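Local structure of uncharacterized protein PA2218 (Pseudomonas aeruginosa, 2HDW) at residues 130-134 against 150-155; 305-311 against 331-337. The protein is uncharacterised but has an alpha/beta hydrolase fold and is probably a hydrolase, its precise reaction and substrate being unknown. Residues are numbered along the deposited sequence.

Contact 1: 130-134 against 150-155; sequences FDPSY and INTEDF
Phe130 is extended, in strand 126-130 (phi/psi -122/159), and the chain runs on through an irregular loop: Pro132 and Ser133 hold polyproline-like angles (-58/158 and -48/143) before Tyr134 turns over with a positive phi of 69°. Residues 150-155 are a regular helical stretch inside helix 148-164, with Asp154 N donating to Ile150 O at 2.9 Å. The loop comes nearest the helix where the CA atoms of Pro132 and Asp154 lie 6.3 Å apart. Asp154 (chi1 m) points its carboxylate at the loop and grips Ser133 with both oxygens: Ser133 N donates to Asp154 OD2 at 3.0 Å and nearly straight (170°), and Ser133 OG, with chi1 m, donates to Asp154 OD1 at 2.7 Å. Asn75 also donates to OD1. Pro132 lies against the same carboxylate, its CA 3.7 Å from Asp154 OD2. On the strand side of this clasp, Phe130 (chi1 p) turns its ring edge to the face of Phe155 in a T-shaped pair, centroids 5.4 Å apart and planes at 75°, CE2 reaching to 3.8 Å from Phe155 CD2; Trp181 of helix 180-191 meets both rings. Beyond the clasp, Ile150 (chi1 m, chi2 t) sets CG2 3.8 Å from Ser133 OG and CD1 at the edge of the Tyr134 ring, 4.0 Å from CE2. The buried contact thus ties the loop leaving strand 126-130 to the helix that follows it, a strand-loop-helix connection over the central sheet of the alpha/beta hydrolase fold.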
ATOM      1  N   PHE A 130       5.721   3.831  -4.792  1.00 11.14           N
ATOM      2  CA  PHE A 130       6.675   2.765  -5.061  1.00 10.77           C
ATOM      3  C   PHE A 130       6.081   1.375  -5.234  1.00 11.73           C
ATOM      4  O   PHE A 130       4.967   1.094  -4.788  1.00 10.63           O
ATOM      5  CB  PHE A 130       7.690   2.712  -3.920  1.00 12.19           C
ATOM      6  CG  PHE A 130       7.092   2.290  -2.605  1.00 11.52           C
ATOM      7  CD1 PHE A 130       6.926   0.937  -2.302  1.00 10.92           C
ATOM      8  CD2 PHE A 130       6.659   3.242  -1.683  1.00 11.05           C
ATOM      9  CE1 PHE A 130       6.335   0.538  -1.102  1.00 10.07           C
ATOM     10  CE2 PHE A 130       6.065   2.858  -0.479  1.00 11.35           C
ATOM     11  CZ  PHE A 130       5.903   1.501  -0.188  1.00 13.56           C
ATOM     12  N   ASP A 131       6.844   0.508  -5.892  1.00  9.50           N
ATOM     13  CA  ASP A 131       6.440  -0.874  -6.073  1.00  9.06           C
ATOM     14  C   ASP A 131       7.091  -1.678  -4.951  1.00  9.29           C
ATOM     15  O   ASP A 131       8.312  -1.637  -4.766  1.00  6.92           O
ATOM     16  CB  ASP A 131       6.908  -1.420  -7.427  1.00  9.08           C
ATOM     17  CG  ASP A 131       6.069  -0.910  -8.582  1.00 10.44           C
ATOM     18  OD1 ASP A 131       4.876  -0.606  -8.358  1.00 11.34           O
ATOM     19  OD2 ASP A 131       6.595  -0.834  -9.715  1.00 10.63           O
ATOM     20  N   PRO A 132       6.277  -2.404  -4.170  1.00  8.36           N
ATOM     21  CA  PRO A 132       6.792  -3.219  -3.065  1.00  7.53           C
ATOM     22  C   PRO A 132       7.805  -4.253  -3.556  1.00  7.91           C
ATOM     23  O   PRO A 132       7.820  -4.610  -4.740  1.00  6.43           O
ATOM     24  CB  PRO A 132       5.530  -3.881  -2.510  1.00  5.35           C
ATOM     25  CG  PRO A 132       4.462  -2.856  -2.789  1.00  6.77           C
ATOM     26  CD  PRO A 132       4.803  -2.405  -4.189  1.00  9.28           C
ATOM     27  N   SER A 133       8.658  -4.715  -2.644  1.00  7.89           N
ATOM     28  CA  SER A 133       9.662  -5.731  -2.961  1.00  7.85           C
ATOM     29  C   SER A 133       9.037  -6.906  -3.717  1.00  7.10           C
ATOM     30  O   SER A 133       7.910  -7.302  -3.429  1.00  7.36           O
ATOM     31  CB  SER A 133      10.309  -6.258  -1.670  1.00  7.20           C
ATOM     32  OG  SER A 133      11.262  -5.345  -1.141  1.00  8.36           O
ATOM     33  N   TYR A 134       9.775  -7.454  -4.678  1.00  7.60           N
ATOM     34  CA  TYR A 134       9.325  -8.600  -5.472  1.00  7.89           C
ATOM     35  C   TYR A 134       8.174  -8.333  -6.445  1.00  9.52           C
ATOM     36  O   TYR A 134       7.732  -9.261  -7.131  1.00  8.95           O
ATOM     37  CB  TYR A 134       8.891  -9.753  -4.561  1.00  9.09           C
ATOM     38  CG  TYR A 134       9.909 -10.204  -3.543  1.00  7.94           C
ATOM     39  CD1 TYR A 134      10.979 -11.026  -3.900  1.00  7.61           C
ATOM     40  CD2 TYR A 134       9.782  -9.832  -2.207  1.00 10.07           C
ATOM     41  CE1 TYR A 134      11.896 -11.464  -2.942  1.00  7.92           C
ATOM     42  CE2 TYR A 134      10.690 -10.265  -1.245  1.00  8.89           C
ATOM     43  CZ  TYR A 134      11.743 -11.075  -1.615  1.00  9.58           C
ATOM     44  OH  TYR A 134      12.648 -11.466  -0.652  1.00 11.27           O
ATOM     45  N   ILE A 150       9.173  -7.517   5.561  1.00  7.55           N
ATOM     46  CA  ILE A 150       9.819  -6.904   4.410  1.00  7.61           C
ATOM     47  C   ILE A 150       9.014  -5.737   3.846  1.00  8.99           C
ATOM     48  O   ILE A 150       9.577  -4.709   3.472  1.00  9.86           O
ATOM     49  CB  ILE A 150      10.057  -7.938   3.286  1.00  8.09           C
ATOM     50  CG1 ILE A 150      11.007  -9.035   3.783  1.00  8.51           C
ATOM     51  CG2 ILE A 150      10.646  -7.251   2.052  1.00  6.64           C
ATOM     52  CD1 ILE A 150      11.293 -10.135   2.749  1.00 10.31           C
ATOM     53  N   ASN A 151       7.695  -5.885   3.793  1.00  8.17           N
ATOM     54  CA  ASN A 151       6.862  -4.818   3.259  1.00  8.55           C
ATOM     55  C   ASN A 151       6.849  -3.609   4.190  1.00  8.82           C
ATOM     56  O   ASN A 151       6.820  -2.463   3.732  1.00  9.79           O
ATOM     57  CB  ASN A 151       5.445  -5.341   2.985  1.00 10.19           C
ATOM     58  CG  ASN A 151       5.396  -6.246   1.755  1.00 10.31           C
ATOM     59  OD1 ASN A 151       6.249  -6.147   0.869  1.00 14.61           O
ATOM     60  ND2 ASN A 151       4.396  -7.115   1.687  1.00  8.77           N
ATOM     61  N   THR A 152       6.881  -3.850   5.496  1.00  6.88           N
ATOM     62  CA  THR A 152       6.921  -2.729   6.428  1.00  7.93           C
ATOM     63  C   THR A 152       8.241  -1.999   6.157  1.00  6.72           C
ATOM     64  O   THR A 152       8.287  -0.772   6.116  1.00  7.49           O
ATOM     65  CB  THR A 152       6.850  -3.218   7.890  1.00  6.99           C
ATOM     66  OG1 THR A 152       5.537  -3.736   8.148  1.00  5.57           O
ATOM     67  CG2 THR A 152       7.147  -2.083   8.855  1.00  9.11           C
ATOM     68  N   GLU A 153       9.307  -2.765   5.943  1.00  6.88           N
ATOM     69  CA  GLU A 153      10.622  -2.192   5.644  1.00  7.54           C
ATOM     70  C   GLU A 153      10.596  -1.362   4.346  1.00  8.43           C
ATOM     71  O   GLU A 153      11.224  -0.299   4.268  1.00  8.91           O
ATOM     72  CB  GLU A 153      11.665  -3.314   5.541  1.00  7.15           C
ATOM     73  CG  GLU A 153      12.982  -2.941   4.856  1.00  7.39           C
ATOM     74  CD  GLU A 153      13.671  -1.730   5.472  1.00 10.42           C
ATOM     75  OE1 GLU A 153      13.561  -1.523   6.699  1.00  5.98           O
ATOM     76  OE2 GLU A 153      14.346  -0.987   4.723  1.00 11.27           O
ATOM     77  N   ASP A 154       9.860  -1.830   3.341  1.00  8.05           N
ATOM     78  CA  ASP A 154       9.770  -1.109   2.065  1.00  8.20           C
ATOM     79  C   ASP A 154       9.353   0.344   2.271  1.00  7.19           C
ATOM     80  O   ASP A 154       9.870   1.253   1.624  1.00  7.75           O
ATOM     81  CB  ASP A 154       8.756  -1.766   1.123  1.00  9.59           C
ATOM     82  CG  ASP A 154       9.237  -3.088   0.552  1.00  8.80           C
ATOM     83  OD1 ASP A 154      10.463  -3.285   0.415  1.00  9.35           O
ATOM     84  OD2 ASP A 154       8.377  -3.928   0.209  1.00  7.39           O
ATOM     85  N   PHE A 155       8.408   0.565   3.174  1.00  8.74           N
ATOM     86  CA  PHE A 155       7.931   1.911   3.448  1.00  8.14           C
ATOM     87  C   PHE A 155       9.052   2.804   3.978  1.00  7.61           C
ATOM     88  O   PHE A 155       9.191   3.948   3.559  1.00  8.60           O
ATOM     89  CB  PHE A 155       6.780   1.861   4.454  1.00  9.59           C
ATOM     90  CG  PHE A 155       5.484   2.396   3.919  1.00 10.43           C
ATOM     91  CD1 PHE A 155       4.294   1.703   4.128  1.00  8.79           C
ATOM     92  CD2 PHE A 155       5.448   3.606   3.229  1.00 11.41           C
ATOM     93  CE1 PHE A 155       3.081   2.208   3.659  1.00 10.82           C
ATOM     94  CE2 PHE A 155       4.240   4.125   2.753  1.00 13.19           C
ATOM     95  CZ  PHE A 155       3.051   3.422   2.970  1.00 13.37           C
TER

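Contact 2: 305-311 against 331-337; sequences SPRPILL and AEPKELL
The axes of the parallel segments 309-311 and 334-337 approach to 4.8 Å at an angle of 14°, pairing Ile309 with Lys334, Leu310 with Glu335 and Leu311 with Leu336. The hydrogen bonds alternate: Ile309 N to Pro333 O (3.1 Å), Glu335 N to Ile309 O (2.9 Å), Leu311 N to Glu335 O (2.8 Å) and Leu337 N to Leu311 O (2.8 Å). They are the two strands of a beta-alpha-beta unit whose helix 320-329 packs over Leu311 and Leu336, 334-339 being the edge strand. On that face Leu336 (chi1 t, chi2 p) leans in, CD1 4.3 Å from Leu311 CB. On the other, Leu310 (also t, p) lodges its CD1 between Glu335 CD (3.8 Å) and Leu337 CB (4.0 Å), beside Phe362 of helix 356-366. Ahead of the strands, cis peptides precede Pro306 and Pro333. The Pro333 ring fills the hollow under the 306-308 bend, CG lying 3.2 Å from Pro306 O and 3.9 Å from Pro308 CB, while Ser305 OG donates to Glu332 O at 2.7 Å.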
ATOM      1  N   SER A 305       1.742   7.697  18.717  1.00  9.52           N
ATOM      2  CA  SER A 305       1.502   8.902  19.519  1.00  9.96           C
ATOM      3  C   SER A 305       2.850   9.298  20.129  1.00 10.22           C
ATOM      4  O   SER A 305       3.675   8.429  20.416  1.00 11.40           O
ATOM      5  CB  SER A 305       0.492   8.604  20.630  1.00 11.94           C
ATOM      6  OG  SER A 305       0.321   9.721  21.493  1.00 14.21           O
ATOM      7  N   PRO A 306       3.082  10.602  20.375  1.00  9.37           N
ATOM      8  CA  PRO A 306       2.242  11.789  20.161  1.00  9.06           C
ATOM      9  C   PRO A 306       1.953  12.179  18.710  1.00  8.06           C
ATOM     10  O   PRO A 306       1.206  13.129  18.473  1.00  8.52           O
ATOM     11  CB  PRO A 306       3.008  12.902  20.889  1.00  9.19           C
ATOM     12  CG  PRO A 306       3.880  12.172  21.853  1.00 13.89           C
ATOM     13  CD  PRO A 306       4.325  10.978  21.064  1.00  9.78           C
ATOM     14  N   ARG A 307       2.551  11.486  17.745  1.00  8.99           N
ATOM     15  CA  ARG A 307       2.303  11.801  16.331  1.00  9.30           C
ATOM     16  C   ARG A 307       0.855  11.436  15.988  1.00  9.16           C
ATOM     17  O   ARG A 307       0.325  10.458  16.505  1.00 10.47           O
ATOM     18  CB  ARG A 307       3.280  11.037  15.435  1.00  7.85           C
ATOM     19  CG  ARG A 307       4.723  11.509  15.573  1.00 12.06           C
ATOM     20  CD  ARG A 307       5.693  10.505  14.969  1.00  9.14           C
ATOM     21  NE  ARG A 307       5.674   9.233  15.693  1.00 10.84           N
ATOM     22  CZ  ARG A 307       6.194   8.099  15.226  1.00 11.02           C
ATOM     23  NH1 ARG A 307       6.770   8.075  14.030  1.00  9.42           N
ATOM     24  NH2 ARG A 307       6.136   6.989  15.952  1.00 11.24           N
ATOM     25  N   PRO A 308       0.210  12.210  15.094  1.00  9.54           N
ATOM     26  CA  PRO A 308      -1.177  12.022  14.662  1.00  9.17           C
ATOM     27  C   PRO A 308      -1.480  10.972  13.595  1.00  9.74           C
ATOM     28  O   PRO A 308      -0.691  10.745  12.674  1.00  7.83           O
ATOM     29  CB  PRO A 308      -1.559  13.413  14.189  1.00 10.54           C
ATOM     30  CG  PRO A 308      -0.308  13.824  13.465  1.00  9.88           C
ATOM     31  CD  PRO A 308       0.802  13.383  14.424  1.00  9.01           C
ATOM     32  N   ILE A 309      -2.656  10.360  13.730  1.00  9.86           N
ATOM     33  CA  ILE A 309      -3.140   9.348  12.795  1.00 10.89           C
ATOM     34  C   ILE A 309      -4.526   9.746  12.301  1.00 10.47           C
ATOM     35  O   ILE A 309      -5.379  10.148  13.092  1.00 10.53           O
ATOM     36  CB  ILE A 309      -3.316   7.967  13.453  1.00 10.92           C
ATOM     37  CG1 ILE A 309      -1.996   7.461  14.031  1.00 13.00           C
ATOM     38  CG2 ILE A 309      -3.830   6.977  12.426  1.00 11.67           C
ATOM     39  CD1 ILE A 309      -2.160   6.161  14.789  1.00 11.89           C
ATOM     40  N   LEU A 310      -4.739   9.637  10.996  1.00 10.73           N
ATOM     41  CA  LEU A 310      -6.037   9.932  10.401  1.00  9.34           C
ATOM     42  C   LEU A 310      -6.408   8.716   9.560  1.00 10.63           C
ATOM     43  O   LEU A 310      -5.807   8.477   8.515  1.00 12.21           O
ATOM     44  CB  LEU A 310      -5.967  11.179   9.507  1.00  9.55           C
ATOM     45  CG  LEU A 310      -7.204  11.421   8.624  1.00 11.20           C
ATOM     46  CD1 LEU A 310      -8.447  11.574   9.504  1.00  9.10           C
ATOM     47  CD2 LEU A 310      -7.008  12.661   7.763  1.00  9.61           C
ATOM     48  N   LEU A 311      -7.367   7.929  10.024  1.00  9.32           N
ATOM     49  CA  LEU A 311      -7.794   6.761   9.268  1.00 10.13           C
ATOM     50  C   LEU A 311      -9.056   7.158   8.509  1.00 10.59           C
ATOM     51  O   LEU A 311     -10.023   7.627   9.107  1.00 12.48           O
ATOM     52  CB  LEU A 311      -8.070   5.584  10.207  1.00  8.19           C
ATOM     53  CG  LEU A 311      -6.884   5.188  11.097  1.00 10.35           C
ATOM     54  CD1 LEU A 311      -7.004   5.921  12.425  1.00  9.78           C
ATOM     55  CD2 LEU A 311      -6.878   3.677  11.345  1.00  8.91           C
ATOM     56  N   ALA A 331      -3.783   5.321  19.885  1.00 13.52           N
ATOM     57  CA  ALA A 331      -3.858   6.296  20.968  1.00 13.62           C
ATOM     58  C   ALA A 331      -3.982   7.688  20.362  1.00 14.15           C
ATOM     59  O   ALA A 331      -3.640   7.889  19.200  1.00 12.65           O
ATOM     60  CB  ALA A 331      -2.599   6.214  21.828  1.00 13.86           C
ATOM     61  N   GLU A 332      -4.479   8.648  21.138  1.00 14.64           N
ATOM     62  CA  GLU A 332      -4.608  10.016  20.639  1.00 15.87           C
ATOM     63  C   GLU A 332      -3.194  10.561  20.447  1.00 15.62           C
ATOM     64  O   GLU A 332      -2.273  10.168  21.156  1.00 15.02           O
ATOM     65  CB  GLU A 332      -5.371  10.892  21.641  1.00 16.64           C
ATOM     66  CG  GLU A 332      -6.837  10.502  21.843  1.00 16.63           C
ATOM     67  CD  GLU A 332      -7.718  10.809  20.639  1.00 16.37           C
ATOM     68  OE1 GLU A 332      -8.900  10.398  20.651  1.00 16.52           O
ATOM     69  OE2 GLU A 332      -7.241  11.462  19.686  1.00 14.39           O
ATOM     70  N   PRO A 333      -2.999  11.468  19.480  1.00 15.65           N
ATOM     71  CA  PRO A 333      -4.020  12.001  18.571  1.00 14.43           C
ATOM     72  C   PRO A 333      -4.408  11.044  17.446  1.00 13.35           C
ATOM     73  O   PRO A 333      -3.552  10.555  16.703  1.00 12.26           O
ATOM     74  CB  PRO A 333      -3.374  13.279  18.048  1.00 14.83           C
ATOM     75  CG  PRO A 333      -1.921  12.911  18.002  1.00 16.70           C
ATOM     76  CD  PRO A 333      -1.706  12.149  19.286  1.00 15.46           C
ATOM     77  N   LYS A 334      -5.706  10.785  17.326  1.00 11.64           N
ATOM     78  CA  LYS A 334      -6.216   9.895  16.287  1.00 11.49           C
ATOM     79  C   LYS A 334      -7.600  10.330  15.822  1.00 12.43           C
ATOM     80  O   LYS A 334      -8.353  10.952  16.572  1.00 12.87           O
ATOM     81  CB  LYS A 334      -6.290   8.454  16.804  1.00  8.53           C
ATOM     82  CG  LYS A 334      -7.213   8.258  18.012  1.00 11.47           C
ATOM     83  CD  LYS A 334      -7.263   6.792  18.450  1.00 10.30           C
ATOM     84  CE  LYS A 334      -8.163   6.598  19.667  1.00 13.68           C
ATOM     85  NZ  LYS A 334      -8.252   5.169  20.115  1.00  9.82           N
ATOM     86  N   GLU A 335      -7.925  10.016  14.574  1.00 12.11           N
ATOM     87  CA  GLU A 335      -9.239  10.343  14.047  1.00 12.16           C
ATOM     88  C   GLU A 335      -9.687   9.325  13.020  1.00 11.41           C
ATOM     89  O   GLU A 335      -8.921   8.935  12.140  1.00 10.24           O
ATOM     90  CB  GLU A 335      -9.266  11.723  13.380  1.00 13.12           C
ATOM     91  CG  GLU A 335     -10.668  12.071  12.866  1.00 15.96           C
ATOM     92  CD  GLU A 335     -10.708  13.309  11.992  1.00 16.98           C
ATOM     93  OE1 GLU A 335      -9.941  14.257  12.258  1.00 15.50           O
ATOM     94  OE2 GLU A 335     -11.521  13.338  11.043  1.00 16.51           O
ATOM     95  N   LEU A 336     -10.933   8.890  13.151  1.00 11.26           N
ATOM     96  CA  LEU A 336     -11.518   7.962  12.198  1.00 11.81           C
ATOM     97  C   LEU A 336     -12.508   8.792  11.386  1.00  9.23           C
ATOM     98  O   LEU A 336     -13.516   9.259  11.909  1.00  9.41           O
ATOM     99  CB  LEU A 336     -12.237   6.817  12.915  1.00 11.65           C
ATOM    100  CG  LEU A 336     -13.102   5.927  12.012  1.00 13.12           C
ATOM    101  CD1 LEU A 336     -12.325   5.515  10.764  1.00  9.14           C
ATOM    102  CD2 LEU A 336     -13.559   4.701  12.804  1.00 13.97           C
ATOM    103  N   LEU A 337     -12.198   8.993  10.113  1.00  8.99           N
ATOM    104  CA  LEU A 337     -13.045   9.781   9.228  1.00  8.93           C
ATOM    105  C   LEU A 337     -13.815   8.865   8.286  1.00  9.85           C
ATOM    106  O   LEU A 337     -13.226   8.186   7.449  1.00  8.25           O
ATOM    107  CB  LEU A 337     -12.173  10.745   8.419  1.00  8.43           C
ATOM    108  CG  LEU A 337     -12.834  11.698   7.424  1.00  9.68           C
ATOM    109  CD1 LEU A 337     -13.842  12.603   8.134  1.00  7.12           C
ATOM    110  CD2 LEU A 337     -11.741  12.534   6.758  1.00  8.30           C
TER
HETATM  111  O   HOH W   1      -1.260   8.446  17.605  1.00  9.69           O

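In the fold
Contact 1 closes before contact 2 opens along the chain, and the two do not touch: their centres lie 24 Å apart and their nearest atoms about 11 Å. Both are built on the same mixed eight-stranded sheet: contact 1 through the loop leaving strand 126-130, contact 2 as a pair of its strands, 309-314 and 334-339, the latter outermost. Between them in the sheet lie strands 96-102, 173-178 and 197-201. The centre of contact 1 lies about 9 Å from that of the chain, where it holds helix 148-164 to the loop, and the centre of contact 2 about 19 Å, at one edge of the sheet. Together they sample the core and the C-terminal margin of one alpha/beta hydrolase fold.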